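Long-range contacts in lectin (Cicer arietinum, PDB 3V6N), which agglutinates red blood cells and is a plant albumin of hemopexin fold, a four-bladed beta-propeller that carries a calcium ion and a sodium ion: residues 24-28 with 42-48; 30-34 with 177-181; 188-193 with 211-217; 16-20 with 88-92. All blocks are in the same frame, centred on the assembly; numbering follows the deposited sequence.

Contact 1 of 4, residues 24-28 with 42-48; sequences DKYVL and YGPSFVR
Lys-25 lays its extended chain across Phe-46, with CE over one ring face 3.9 Å from the Phe-46 centroid. NZ stays over that face too, in a cation-pi contact 4.7 Å from the centroid. NH1 of Arg-48 lies over the opposite face, so the electron-rich ring sits between two cationic side chains. Asp-24 occupies the ring edge, its carboxylate turned 81° from the ring plane, where the faintly positive ring hydrogens suit an anion. CG of Asp-24 lies between its backbone N and carbonyl carbon (chi1 58°), which brings OD2 round to Arg-48 NH2 in a salt bridge of 3.3 Å, weak as a hydrogen bond. Arg-48 is steadied by a second bond, from NE to Gly-60 O.

Behind these groups the backbones pair antiparallel. Asp-24 O takes the N-H of Val-47 at 3.0 Å and also a water that bridges to Arg-48 N. Tyr-26 N gives to Ser-45 O at 2.8 Å, Ser-45 N returns to Tyr-26 O at 2.9 Å, and Leu-28 N reaches Tyr-42 O at 2.9 Å. Between Tyr-26 (paired with Ser-45) and Leu-28 (paired with Tyr-42) the register slips by one, a beta bulge. Gly-43, free of a CB, accepts its phi of 95° close to Tyr-26 O, and a cis peptide leads into Pro-44, whose CB lies beside Val-27 CG2. On the other side of the sheet the phenol of Tyr-26 reaches the Tyr-42 ring. An outer strand running straight into a short helix recurs in all four blades of this hemopexin-type propeller.

Contact 2 of 4, residues 30-34 with 177-181; sequences DYAPG and FASHK
Tyr-31 and Phe-177 meet as a T-shaped pair: the edge of the phenylalanine points at the tyrosine face, with ring centroids 5.1 Å apart and planes 75° apart. The atom that leads is Phe-177 CE2, which stands over the centre of the phenol ring 3.8 Å above its plane. The two side chains run antiparallel past one another, and with chi1 at 65° the phenol is folded back over its own backbone, toward strand 175-178. His-180 meets the same phenol differently, rim to rim, the centroids 5.9 Å apart and neither ring over the other, so the three rings form an aromatic cluster.

At the far end of the phenol, His-180 N appears to donate to Tyr-31 OH, although the hydroxyl is modelled too near the imidazole for its position to be certain. A tyrosine suits the place, offering an apolar face to Phe-177 and probably a polar tip to the backbone beyond. Two small turns hold the loops in shape: Asp-30 OD1 takes Ala-32 N at 3.2 Å, an Asx turn, and Ser-179 OG takes Lys-181 N at 3.1 Å, an ST turn. Further out, the end of the Lys-181 chain crosses Pro-33 at about a right angle, CE and NZ both 4.0 Å from Pro-33 CG.

The side chain of Phe-177 also lies about 5 Å from the bound sodium ion and touches Ala-9, a residue of that site. The loop after strand 25-30 thus packs on the end of strand 175-178, with Ala-18 of strand 17-22 touching Tyr-31 and Phe-177, where the first and last blades meet.

Contact 3 of 4, residues 188-193 with 211-217; sequences FKGEYY and KKTLDYW
Glu-191 O is gripped twice, by the N-H of Thr-213 at 3.1 Å and by a water at 2.7 Å that in turn accepts from Leu-214 N, tying the first turn of helix 213-216 to the hairpin. Thr-213 OG1 gives its proton to a second water, 2.6 Å away, which donates to Gly-190 O and Tyr-192 O. That hairpin closes in a type II' turn from Lys-189 to Tyr-192, and Gly-190 (phi 58°) fits its second position. Beside it, Tyr-193 N bonds to Lys-211 O at 3.1 Å and the two strands run antiparallel.

A CG tucked between its own N and C (chi1 83°) turns the phenol of Tyr-193 across to Tyr-216 at an oblique angle, its OH 3.2 Å from Tyr-216 CD1, while CB of Lys-211 backs onto Tyr-193 CE1. Phe-188 and Trp-217 touch rim to rim, with centroids 5.8 Å apart and planes at 35°. Two polar ends find partners outside: Tyr-216 OH in Tyr-186 OH, and Trp-217 NE1, just past the helix, in Tyr-31 O. The helix sits at the end of the outer strand 210-212, and Trp-217 reaches back over strand 184-189 to touch Phe-177 of the inner strand 175-178.

Contact 4 of 4, residues 16-20 with 88-92; sequences NEAYL and YAPHS
Glu-17 meets His-91 and Tyr-19 meets Pro-90 across backbones whose nearest CA atoms, those of Glu-17 and Pro-90, are 9.7 Å apart, the touching parts directed 129° from each other, so it is side chains that bridge strand 17-22 and the loop. In the four-bladed propeller this is the seam between the first blade and the second, to which residues 88-92 belong.

The strongest link is His-91 NE2 to Glu-17 OE1, 2.6 Å long and nearly straight at 170°. OE1 uses its syn lone pair and lies almost in the imidazole plane, at the ring's edge, though the carboxylate as a whole is twisted about 50° from the ring. Glu-17 gets there by an extended chain, and such a short bond to an anion would probably favour a protonated histidine. Leu-28 touches both partners, giving the pair an apolar flank. His-91 is presented by a type II turn from Ala-89 to Ser-92, with proline suited to its second position. Ala-89 O receives both Ser-92 N and Ser-92 OG from the same face of its plane, which fastens the turn.

Deeper in, Tyr-19 crosses Tyr-88 obliquely, CE2 of Tyr-19 lying 3.9 Å from Tyr-88 CD2. Phe-10 stacks on Tyr-19 and also meets Tyr-88, so the three rings pack between the blades, and the Tyr-88 hydroxyl is satisfied by Asp-69 OD1. The Tyr-19 hydroxyl comes within 3.6 Å of Pro-90 CA, and at the ring's edge, in its plane, a water sits 2.7 Å from Tyr-19 OH and accepts from His-91 N at 3.0 Å.

The four contacts lie in and around the first blade and the two that flank it. Contact 1 pairs the outer strands of the first blade, contact 4 joins that blade to the second, contact 2 joins it to the last, and contact 3 pairs the outer strands of the last blade. Contact 1 is nested within the loop that contact 4 closes, with centres about 11 Å apart and strands 17-22 and 25-30 adjacent in one sheet. Contacts 2 and 4, with centres about 13 Å apart, cross along the chain, since residues 16-34 turn toward both neighbouring blades. Contacts 2 and 3, about 14 Å between centres, touch and share the last sheet. Contact 2 thereby closes the ring.

Contact 1 of 4, residues 24-28 with 42-48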
loop_
_atom_site.group_PDB
_atom_site.type_symbol
_atom_site.label_atom_id
_atom_site.label_comp_id
_atom_site.label_asym_id
_atom_site.label_seq_id
_atom_site.Cartn_x
_atom_site.Cartn_y
_atom_site.Cartn_z
ATOM N N ASP A 24 7.458 -1.163 13.414
ATOM C CA ASP A 24 6.027 -1.348 13.236
ATOM C C ASP A 24 5.250 -1.132 14.551
ATOM O O ASP A 24 4.111 -1.578 14.700
ATOM C CB ASP A 24 5.733 -2.723 12.612
ATOM C CG ASP A 24 6.270 -3.890 13.448
ATOM O OD1 ASP A 24 7.118 -3.689 14.341
ATOM O OD2 ASP A 24 5.832 -5.024 13.206
ATOM N N LYS A 25 5.880 -0.432 15.482
ATOM C CA LYS A 25 5.317 -0.193 16.797
ATOM C C LYS A 25 5.195 1.305 17.087
ATOM O O LYS A 25 5.690 2.159 16.317
ATOM C CB LYS A 25 6.182 -0.860 17.882
ATOM C CG LYS A 25 6.168 -2.393 17.853
ATOM C CD LYS A 25 6.861 -2.943 19.098
ATOM C CE LYS A 25 6.800 -4.467 19.197
ATOM N NZ LYS A 25 6.928 -4.891 20.625
ATOM N N TYR A 26 4.543 1.614 18.204
ATOM C CA TYR A 26 4.496 2.973 18.705
ATOM C C TYR A 26 4.426 3.067 20.229
ATOM O O TYR A 26 4.076 2.091 20.918
ATOM C CB TYR A 26 3.324 3.737 18.089
ATOM C CG TYR A 26 1.967 3.417 18.672
ATOM C CD1 TYR A 26 1.311 2.218 18.364
ATOM C CD2 TYR A 26 1.320 4.322 19.498
ATOM C CE1 TYR A 26 0.058 1.929 18.880
ATOM C CE2 TYR A 26 0.059 4.042 20.025
ATOM C CZ TYR A 26 -0.559 2.844 19.714
ATOM O OH TYR A 26 -1.809 2.568 20.216
ATOM N N VAL A 27 4.742 4.268 20.705
ATOM C CA VAL A 27 4.579 4.691 22.088
ATOM C C VAL A 27 3.832 6.034 22.138
ATOM O O VAL A 27 4.032 6.923 21.287
ATOM C CB VAL A 27 5.970 4.815 22.769
ATOM C CG1 VAL A 27 5.925 5.638 24.040
ATOM C CG2 VAL A 27 6.533 3.428 23.068
ATOM N N LEU A 28 2.969 6.174 23.138
ATOM C CA LEU A 28 2.383 7.453 23.470
ATOM C C LEU A 28 3.137 7.987 24.665
ATOM O O LEU A 28 3.163 7.345 25.725
ATOM C CB LEU A 28 0.899 7.303 23.828
ATOM C CG LEU A 28 0.198 8.543 24.436
ATOM C CD1 LEU A 28 0.379 9.785 23.566
ATOM C CD2 LEU A 28 -1.285 8.251 24.676
ATOM N N TYR A 42 1.340 4.802 27.061
ATOM C CA TYR A 42 0.776 3.659 26.337
ATOM C C TYR A 42 1.838 3.061 25.431
ATOM O O TYR A 42 2.581 3.788 24.767
ATOM C CB TYR A 42 -0.444 4.081 25.505
ATOM C CG TYR A 42 -1.249 2.923 24.978
ATOM C CD1 TYR A 42 -2.206 2.292 25.781
ATOM C CD2 TYR A 42 -1.069 2.453 23.677
ATOM C CE1 TYR A 42 -2.955 1.223 25.302
ATOM C CE2 TYR A 42 -1.812 1.383 23.193
ATOM C CZ TYR A 42 -2.752 0.772 24.016
ATOM O OH TYR A 42 -3.509 -0.279 23.540
ATOM N N GLY A 43 1.899 1.737 25.412
ATOM C CA GLY A 43 2.885 1.035 24.595
ATOM C C GLY A 43 4.129 0.674 25.380
ATOM O O GLY A 43 4.162 0.826 26.591
ATOM N N PRO A 44 5.165 0.185 24.692
ATOM C CA PRO A 44 5.157 0.034 23.239
ATOM C C PRO A 44 4.150 -1.008 22.741
ATOM O O PRO A 44 3.963 -2.070 23.347
ATOM C CB PRO A 44 6.613 -0.331 22.891
ATOM C CG PRO A 44 7.209 -0.830 24.167
ATOM C CD PRO A 44 6.442 -0.211 25.306
ATOM N N SER A 45 3.488 -0.667 21.641
ATOM C CA SER A 45 2.415 -1.471 21.097
ATOM C C SER A 45 2.577 -1.585 19.581
ATOM O O SER A 45 3.033 -0.649 18.936
ATOM C CB SER A 45 1.082 -0.798 21.441
ATOM O OG SER A 45 0.003 -1.356 20.706
ATOM N N PHE A 46 2.183 -2.710 18.998
ATOM C CA PHE A 46 2.102 -2.761 17.536
ATOM C C PHE A 46 1.082 -1.746 17.033
ATOM O O PHE A 46 0.024 -1.584 17.648
ATOM C CB PHE A 46 1.712 -4.154 17.053
ATOM C CG PHE A 46 2.810 -5.158 17.175
ATOM C CD1 PHE A 46 3.905 -5.112 16.318
ATOM C CD2 PHE A 46 2.758 -6.144 18.155
ATOM C CE1 PHE A 46 4.930 -6.040 16.421
ATOM C CE2 PHE A 46 3.781 -7.079 18.274
ATOM C CZ PHE A 46 4.871 -7.029 17.403
ATOM N N VAL A 47 1.396 -1.060 15.936
ATOM C CA VAL A 47 0.426 -0.155 15.310
ATOM C C VAL A 47 -0.911 -0.875 15.065
ATOM O O VAL A 47 -1.969 -0.342 15.380
ATOM C CB VAL A 47 0.944 0.459 13.983
ATOM C CG1 VAL A 47 -0.187 1.191 13.267
ATOM C CG2 VAL A 47 2.134 1.404 14.228
ATOM N N ARG A 48 -0.841 -2.087 14.517
ATOM C CA ARG A 48 -2.018 -2.892 14.188
ATOM C C ARG A 48 -2.898 -3.242 15.392
ATOM O O ARG A 48 -4.097 -3.480 15.229
ATOM C CB ARG A 48 -1.608 -4.176 13.448
ATOM C CG ARG A 48 -1.132 -5.322 14.335
ATOM C CD ARG A 48 -0.652 -6.520 13.510
ATOM N NE ARG A 48 0.579 -6.160 12.802
ATOM C CZ ARG A 48 1.808 -6.545 13.147
ATOM N NH1 ARG A 48 1.994 -7.357 14.182
ATOM N NH2 ARG A 48 2.856 -6.125 12.430
HETATM O O HOH W 1 1.796 -2.942 13.489
#

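Contact 2 of 4, residues 30-34 with 177-181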
loop_
_atom_site.group_PDB
_atom_site.type_symbol
_atom_site.label_atom_id
_atom_site.label_comp_id
_atom_site.label_asym_id
_atom_site.label_seq_id
_atom_site.Cartn_x
_atom_site.Cartn_y
_atom_site.Cartn_z
ATOM N N ASP A 30 4.079 11.183 27.427
ATOM C CA ASP A 30 4.010 12.485 28.091
ATOM C C ASP A 30 5.437 12.992 28.084
ATOM O O ASP A 30 6.269 12.508 28.825
ATOM C CB ASP A 30 3.530 12.355 29.542
ATOM C CG ASP A 30 3.420 13.709 30.262
ATOM O OD1 ASP A 30 4.165 14.677 29.959
ATOM O OD2 ASP A 30 2.563 13.806 31.151
ATOM N N TYR A 31 5.735 13.955 27.226
ATOM C CA TYR A 31 7.139 14.295 26.978
ATOM C C TYR A 31 7.688 15.403 27.878
ATOM O O TYR A 31 8.862 15.753 27.758
ATOM C CB TYR A 31 7.386 14.572 25.490
ATOM C CG TYR A 31 6.681 15.787 24.933
ATOM C CD1 TYR A 31 5.381 15.692 24.421
ATOM C CD2 TYR A 31 7.320 17.022 24.897
ATOM C CE1 TYR A 31 4.740 16.797 23.908
ATOM C CE2 TYR A 31 6.690 18.130 24.386
ATOM C CZ TYR A 31 5.409 18.014 23.886
ATOM O OH TYR A 31 4.800 19.124 23.364
ATOM N N ALA A 32 6.852 15.915 28.786
ATOM C CA ALA A 32 7.267 16.825 29.867
ATOM C C ALA A 32 8.316 17.894 29.470
ATOM O O ALA A 32 9.472 17.858 29.919
ATOM C CB ALA A 32 7.740 16.017 31.063
ATOM N N PRO A 33 7.912 18.849 28.612
ATOM C CA PRO A 33 8.807 19.926 28.159
ATOM C C PRO A 33 9.306 20.874 29.272
ATOM O O PRO A 33 10.342 21.529 29.091
ATOM C CB PRO A 33 7.940 20.699 27.154
ATOM C CG PRO A 33 6.523 20.397 27.565
ATOM C CD PRO A 33 6.573 18.955 28.000
ATOM N N GLY A 34 8.593 20.957 30.396
ATOM C CA GLY A 34 8.964 21.912 31.459
ATOM C C GLY A 34 9.234 21.291 32.822
ATOM O O GLY A 34 9.450 21.994 33.800
ATOM N N PHE A 177 8.649 16.263 15.580
ATOM C CA PHE A 177 7.347 16.767 15.995
ATOM C C PHE A 177 7.439 18.170 16.581
ATOM O O PHE A 177 8.495 18.594 17.077
ATOM C CB PHE A 177 6.538 15.778 16.891
ATOM C CG PHE A 177 7.018 15.659 18.330
ATOM C CD1 PHE A 177 7.939 14.680 18.698
ATOM C CD2 PHE A 177 6.472 16.469 19.337
ATOM C CE1 PHE A 177 8.353 14.537 20.022
ATOM C CE2 PHE A 177 6.872 16.329 20.663
ATOM C CZ PHE A 177 7.809 15.361 21.014
ATOM N N ALA A 178 6.339 18.904 16.467
ATOM C CA ALA A 178 6.279 20.254 16.983
ATOM C C ALA A 178 5.871 20.196 18.459
ATOM O O ALA A 178 5.075 19.365 18.855
ATOM C CB ALA A 178 5.291 21.086 16.170
ATOM N N SER A 179 6.450 21.057 19.273
ATOM C CA SER A 179 6.133 21.089 20.692
ATOM C C SER A 179 4.829 21.830 20.909
ATOM O O SER A 179 4.382 22.596 20.039
ATOM C CB SER A 179 7.235 21.825 21.444
ATOM O OG SER A 179 7.045 21.775 22.847
ATOM N N HIS A 180 4.226 21.594 22.075
ATOM C CA HIS A 180 3.118 22.414 22.544
ATOM C C HIS A 180 3.603 23.790 22.951
ATOM O O HIS A 180 2.825 24.739 22.961
ATOM C CB HIS A 180 2.384 21.726 23.697
ATOM C CG HIS A 180 1.628 20.478 23.283
ATOM N ND1 HIS A 180 0.317 20.502 22.931
ATOM C CD2 HIS A 180 2.045 19.155 23.152
ATOM C CE1 HIS A 180 -0.089 19.257 22.616
ATOM N NE2 HIS A 180 0.968 18.429 22.744
ATOM N N LYS A 181 4.883 23.918 23.296
ATOM C CA LYS A 181 5.474 25.238 23.561
ATOM C C LYS A 181 5.702 25.934 22.222
ATOM O O LYS A 181 6.401 25.401 21.352
ATOM C CB LYS A 181 6.785 25.122 24.348
ATOM C CG LYS A 181 6.661 24.391 25.684
ATOM C CD LYS A 181 5.612 25.027 26.610
ATOM C CE LYS A 181 5.382 24.230 27.897
ATOM N NZ LYS A 181 6.576 24.188 28.804
#

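Contact 3 of 4, residues 188-193 with 211-217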
loop_
_atom_site.group_PDB
_atom_site.type_symbol
_atom_site.label_atom_id
_atom_site.label_comp_id
_atom_site.label_asym_id
_atom_site.label_seq_id
_atom_site.Cartn_x
_atom_site.Cartn_y
_atom_site.Cartn_z
ATOM N N PHE A 188 14.828 14.418 15.235
ATOM C CA PHE A 188 15.469 13.175 15.663
ATOM C C PHE A 188 16.345 12.589 14.564
ATOM O O PHE A 188 16.007 12.666 13.375
ATOM C CB PHE A 188 14.413 12.150 16.120
ATOM C CG PHE A 188 13.541 12.648 17.250
ATOM C CD1 PHE A 188 12.304 13.228 16.992
ATOM C CD2 PHE A 188 13.972 12.555 18.572
ATOM C CE1 PHE A 188 11.504 13.698 18.036
ATOM C CE2 PHE A 188 13.189 13.030 19.620
ATOM C CZ PHE A 188 11.950 13.602 19.351
ATOM N N LYS A 189 17.462 12.000 14.981
ATOM C CA LYS A 189 18.316 11.211 14.101
ATOM C C LYS A 189 19.180 10.245 14.928
ATOM O O LYS A 189 19.997 10.675 15.762
ATOM C CB LYS A 189 19.197 12.109 13.221
ATOM C CG LYS A 189 19.906 11.357 12.102
ATOM C CD LYS A 189 20.582 12.347 11.173
ATOM C CE LYS A 189 20.932 11.745 9.820
ATOM N NZ LYS A 189 21.483 12.880 9.023
ATOM N N GLY A 190 18.992 8.943 14.690
ATOM C CA GLY A 190 19.717 7.917 15.436
ATOM C C GLY A 190 19.433 8.086 16.912
ATOM O O GLY A 190 18.286 8.265 17.300
ATOM N N GLU A 191 20.484 8.071 17.732
ATOM C CA GLU A 191 20.326 8.231 19.180
ATOM C C GLU A 191 20.208 9.695 19.624
ATOM O O GLU A 191 20.136 9.967 20.829
ATOM C CB GLU A 191 21.471 7.528 19.934
ATOM C CG GLU A 191 22.860 8.104 19.662
ATOM C CD GLU A 191 24.000 7.114 19.911
ATOM O OE1 GLU A 191 25.176 7.490 19.673
ATOM O OE2 GLU A 191 23.739 5.961 20.330
ATOM N N TYR A 192 20.175 10.620 18.659
ATOM C CA TYR A 192 20.208 12.052 18.948
ATOM C C TYR A 192 18.906 12.798 18.665
ATOM O O TYR A 192 18.104 12.390 17.833
ATOM C CB TYR A 192 21.348 12.741 18.177
ATOM C CG TYR A 192 22.707 12.131 18.436
ATOM C CD1 TYR A 192 23.290 12.188 19.706
ATOM C CD2 TYR A 192 23.404 11.479 17.418
ATOM C CE1 TYR A 192 24.538 11.621 19.948
ATOM C CE2 TYR A 192 24.652 10.916 17.649
ATOM C CZ TYR A 192 25.209 10.983 18.915
ATOM O OH TYR A 192 26.438 10.418 19.146
ATOM N N TYR A 193 18.747 13.917 19.356
ATOM C CA TYR A 193 17.686 14.870 19.103
ATOM C C TYR A 193 18.273 16.277 19.209
ATOM O O TYR A 193 19.334 16.479 19.812
ATOM C CB TYR A 193 16.533 14.708 20.120
ATOM C CG TYR A 193 16.790 15.422 21.439
ATOM C CD1 TYR A 193 17.616 14.844 22.422
ATOM C CD2 TYR A 193 16.252 16.686 21.694
ATOM C CE1 TYR A 193 17.877 15.499 23.617
ATOM C CE2 TYR A 193 16.507 17.342 22.894
ATOM C CZ TYR A 193 17.316 16.746 23.845
ATOM O OH TYR A 193 17.584 17.398 25.037
ATOM N N LYS A 211 21.888 16.685 21.600
ATOM C CA LYS A 211 22.052 15.797 22.761
ATOM C C LYS A 211 21.496 14.389 22.536
ATOM O O LYS A 211 20.997 14.071 21.458
ATOM C CB LYS A 211 21.415 16.396 24.023
ATOM C CG LYS A 211 21.966 17.737 24.469
ATOM C CD LYS A 211 20.978 18.825 24.111
ATOM C CE LYS A 211 21.146 20.047 25.002
ATOM N NZ LYS A 211 22.055 21.063 24.392
ATOM N N LYS A 212 21.588 13.562 23.572
ATOM C CA LYS A 212 21.120 12.183 23.536
ATOM C C LYS A 212 19.677 12.074 23.999
ATOM O O LYS A 212 19.321 12.529 25.087
ATOM C CB LYS A 212 22.017 11.291 24.394
ATOM C CG LYS A 212 23.384 11.049 23.772
ATOM C CD LYS A 212 23.975 9.726 24.227
ATOM C CE LYS A 212 23.050 8.543 23.922
ATOM N NZ LYS A 212 23.384 7.339 24.732
ATOM N N THR A 213 18.852 11.462 23.160
ATOM C CA THR A 213 17.429 11.330 23.431
ATOM C C THR A 213 17.128 10.679 24.791
ATOM O O THR A 213 16.193 11.099 25.493
ATOM C CB THR A 213 16.719 10.591 22.273
ATOM O OG1 THR A 213 17.052 11.229 21.027
ATOM C CG2 THR A 213 15.202 10.619 22.451
ATOM N N LEU A 214 17.924 9.673 25.156
ATOM C CA LEU A 214 17.749 8.941 26.418
ATOM C C LEU A 214 18.067 9.783 27.668
ATOM O O LEU A 214 17.517 9.524 28.738
ATOM C CB LEU A 214 18.541 7.617 26.412
ATOM C CG LEU A 214 17.973 6.492 25.525
ATOM C CD1 LEU A 214 18.911 5.295 25.447
ATOM C CD2 LEU A 214 16.589 6.055 26.000
ATOM N N ASP A 215 18.936 10.786 27.536
ATOM C CA ASP A 215 19.160 11.742 28.632
ATOM C C ASP A 215 17.940 12.655 28.866
ATOM O O ASP A 215 17.635 13.011 30.004
ATOM C CB ASP A 215 20.397 12.612 28.379
ATOM C CG ASP A 215 21.708 11.823 28.395
ATOM O OD1 ASP A 215 21.735 10.673 28.878
ATOM O OD2 ASP A 215 22.733 12.376 27.932
ATOM N N TYR A 216 17.251 13.032 27.791
ATOM C CA TYR A 216 16.105 13.947 27.884
ATOM C C TYR A 216 14.810 13.212 28.271
ATOM O O TYR A 216 13.978 13.759 29.005
ATOM C CB TYR A 216 15.943 14.690 26.556
ATOM C CG TYR A 216 14.921 15.820 26.524
ATOM C CD1 TYR A 216 15.199 17.050 27.103
ATOM C CD2 TYR A 216 13.701 15.669 25.858
ATOM C CE1 TYR A 216 14.292 18.101 27.043
ATOM C CE2 TYR A 216 12.774 16.706 25.809
ATOM C CZ TYR A 216 13.081 17.922 26.403
ATOM O OH TYR A 216 12.198 18.965 26.355
ATOM N N TRP A 217 14.649 11.985 27.771
ATOM C CA TRP A 217 13.536 11.128 28.136
ATOM C C TRP A 217 13.987 9.786 28.690
ATOM O O TRP A 217 13.955 8.772 27.965
ATOM C CB TRP A 217 12.599 10.909 26.948
ATOM C CG TRP A 217 11.906 12.156 26.456
ATOM C CD1 TRP A 217 11.243 13.118 27.215
ATOM C CD2 TRP A 217 11.760 12.602 25.062
ATOM N NE1 TRP A 217 10.734 14.106 26.417
ATOM C CE2 TRP A 217 10.993 13.853 25.112
ATOM C CE3 TRP A 217 12.171 12.106 23.824
ATOM C CZ2 TRP A 217 10.683 14.576 23.964
ATOM C CZ3 TRP A 217 11.835 12.832 22.670
ATOM C CH2 TRP A 217 11.122 14.043 22.742
HETATM O O HOH W 2 16.658 10.080 18.747
HETATM O O HOH W 3 19.934 8.518 23.079
#

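Contact 4 of 4, residues 16-20 with 88-92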
loop_
_atom_site.group_PDB
_atom_site.type_symbol
_atom_site.label_atom_id
_atom_site.label_comp_id
_atom_site.label_asym_id
_atom_site.label_seq_id
_atom_site.Cartn_x
_atom_site.Cartn_y
_atom_site.Cartn_z
ATOM N N ASN A 16 1.035 18.277 26.074
ATOM C CA ASN A 16 2.297 17.581 26.409
ATOM C C ASN A 16 2.361 16.084 26.082
ATOM O O ASN A 16 3.140 15.356 26.680
ATOM C CB ASN A 16 2.722 17.849 27.874
ATOM C CG ASN A 16 2.851 19.334 28.182
ATOM O OD1 ASN A 16 3.109 20.139 27.300
ATOM N ND2 ASN A 16 2.635 19.700 29.419
ATOM N N GLU A 17 1.570 15.641 25.108
ATOM C CA GLU A 17 1.604 14.251 24.656
ATOM C C GLU A 17 2.049 14.167 23.200
ATOM O O GLU A 17 1.698 15.034 22.388
ATOM C CB GLU A 17 0.233 13.579 24.832
ATOM C CG GLU A 17 -0.203 13.519 26.298
ATOM C CD GLU A 17 -1.489 12.741 26.534
ATOM O OE1 GLU A 17 -1.899 11.921 25.672
ATOM O OE2 GLU A 17 -2.088 12.944 27.609
ATOM N N ALA A 18 2.832 13.140 22.878
ATOM C CA ALA A 18 3.235 12.896 21.481
ATOM C C ALA A 18 3.320 11.403 21.209
ATOM O O ALA A 18 3.675 10.627 22.100
ATOM C CB ALA A 18 4.568 13.584 21.148
ATOM N N TYR A 19 2.972 11.025 19.982
ATOM C CA TYR A 19 3.067 9.657 19.477
ATOM C C TYR A 19 4.387 9.498 18.720
ATOM O O TYR A 19 4.722 10.305 17.850
ATOM C CB TYR A 19 1.880 9.349 18.536
ATOM C CG TYR A 19 0.526 9.402 19.221
ATOM C CD1 TYR A 19 -0.050 8.252 19.757
ATOM C CD2 TYR A 19 -0.156 10.610 19.370
ATOM C CE1 TYR A 19 -1.289 8.296 20.412
ATOM C CE2 TYR A 19 -1.397 10.669 20.005
ATOM C CZ TYR A 19 -1.949 9.513 20.546
ATOM O OH TYR A 19 -3.168 9.579 21.184
ATOM N N LEU A 20 5.114 8.443 19.067
ATOM C CA LEU A 20 6.402 8.133 18.513
ATOM C C LEU A 20 6.328 6.745 17.911
ATOM O O LEU A 20 5.879 5.817 18.568
ATOM C CB LEU A 20 7.459 8.165 19.627
ATOM C CG LEU A 20 7.590 9.492 20.361
ATOM C CD1 LEU A 20 8.384 9.305 21.641
ATOM C CD2 LEU A 20 8.267 10.477 19.440
ATOM N N TYR A 88 -7.026 10.146 14.888
ATOM C CA TYR A 88 -6.295 9.315 15.853
ATOM C C TYR A 88 -6.965 9.245 17.238
ATOM O O TYR A 88 -6.479 8.545 18.136
ATOM C CB TYR A 88 -4.810 9.722 15.953
ATOM C CG TYR A 88 -4.553 11.163 16.373
ATOM C CD1 TYR A 88 -4.408 12.176 15.412
ATOM C CD2 TYR A 88 -4.430 11.514 17.723
ATOM C CE1 TYR A 88 -4.169 13.482 15.776
ATOM C CE2 TYR A 88 -4.204 12.829 18.108
ATOM C CZ TYR A 88 -4.064 13.804 17.135
ATOM O OH TYR A 88 -3.823 15.111 17.488
ATOM N N ALA A 89 -8.075 9.974 17.400
ATOM C CA ALA A 89 -9.003 9.787 18.529
ATOM C C ALA A 89 -8.294 9.474 19.851
ATOM O O ALA A 89 -8.407 8.359 20.358
ATOM C CB ALA A 89 -9.993 8.671 18.199
ATOM N N PRO A 90 -7.577 10.465 20.410
ATOM C CA PRO A 90 -6.667 10.245 21.535
ATOM C C PRO A 90 -7.326 9.566 22.721
ATOM O O PRO A 90 -8.405 9.993 23.155
ATOM C CB PRO A 90 -6.254 11.662 21.946
ATOM C CG PRO A 90 -6.575 12.534 20.790
ATOM C CD PRO A 90 -7.714 11.892 20.066
ATOM N N HIS A 91 -6.692 8.515 23.236
ATOM C CA HIS A 91 -7.154 7.851 24.466
ATOM C C HIS A 91 -8.465 7.131 24.307
ATOM O O HIS A 91 -9.128 6.834 25.297
ATOM C CB HIS A 91 -7.284 8.855 25.617
ATOM C CG HIS A 91 -5.978 9.472 26.034
ATOM N ND1 HIS A 91 -5.403 9.213 27.219
ATOM C CD2 HIS A 91 -5.127 10.356 25.369
ATOM C CE1 HIS A 91 -4.246 9.897 27.315
ATOM N NE2 HIS A 91 -4.080 10.595 26.182
ATOM N N SER A 92 -8.865 6.849 23.071
ATOM C CA SER A 92 -10.131 6.154 22.843
ATOM C C SER A 92 -10.036 5.060 21.789
ATOM O O SER A 92 -8.953 4.754 21.272
ATOM C CB SER A 92 -11.270 7.140 22.519
ATOM O OG SER A 92 -11.257 7.525 21.154
HETATM O O HOH W 4 -4.289 7.288 21.995
#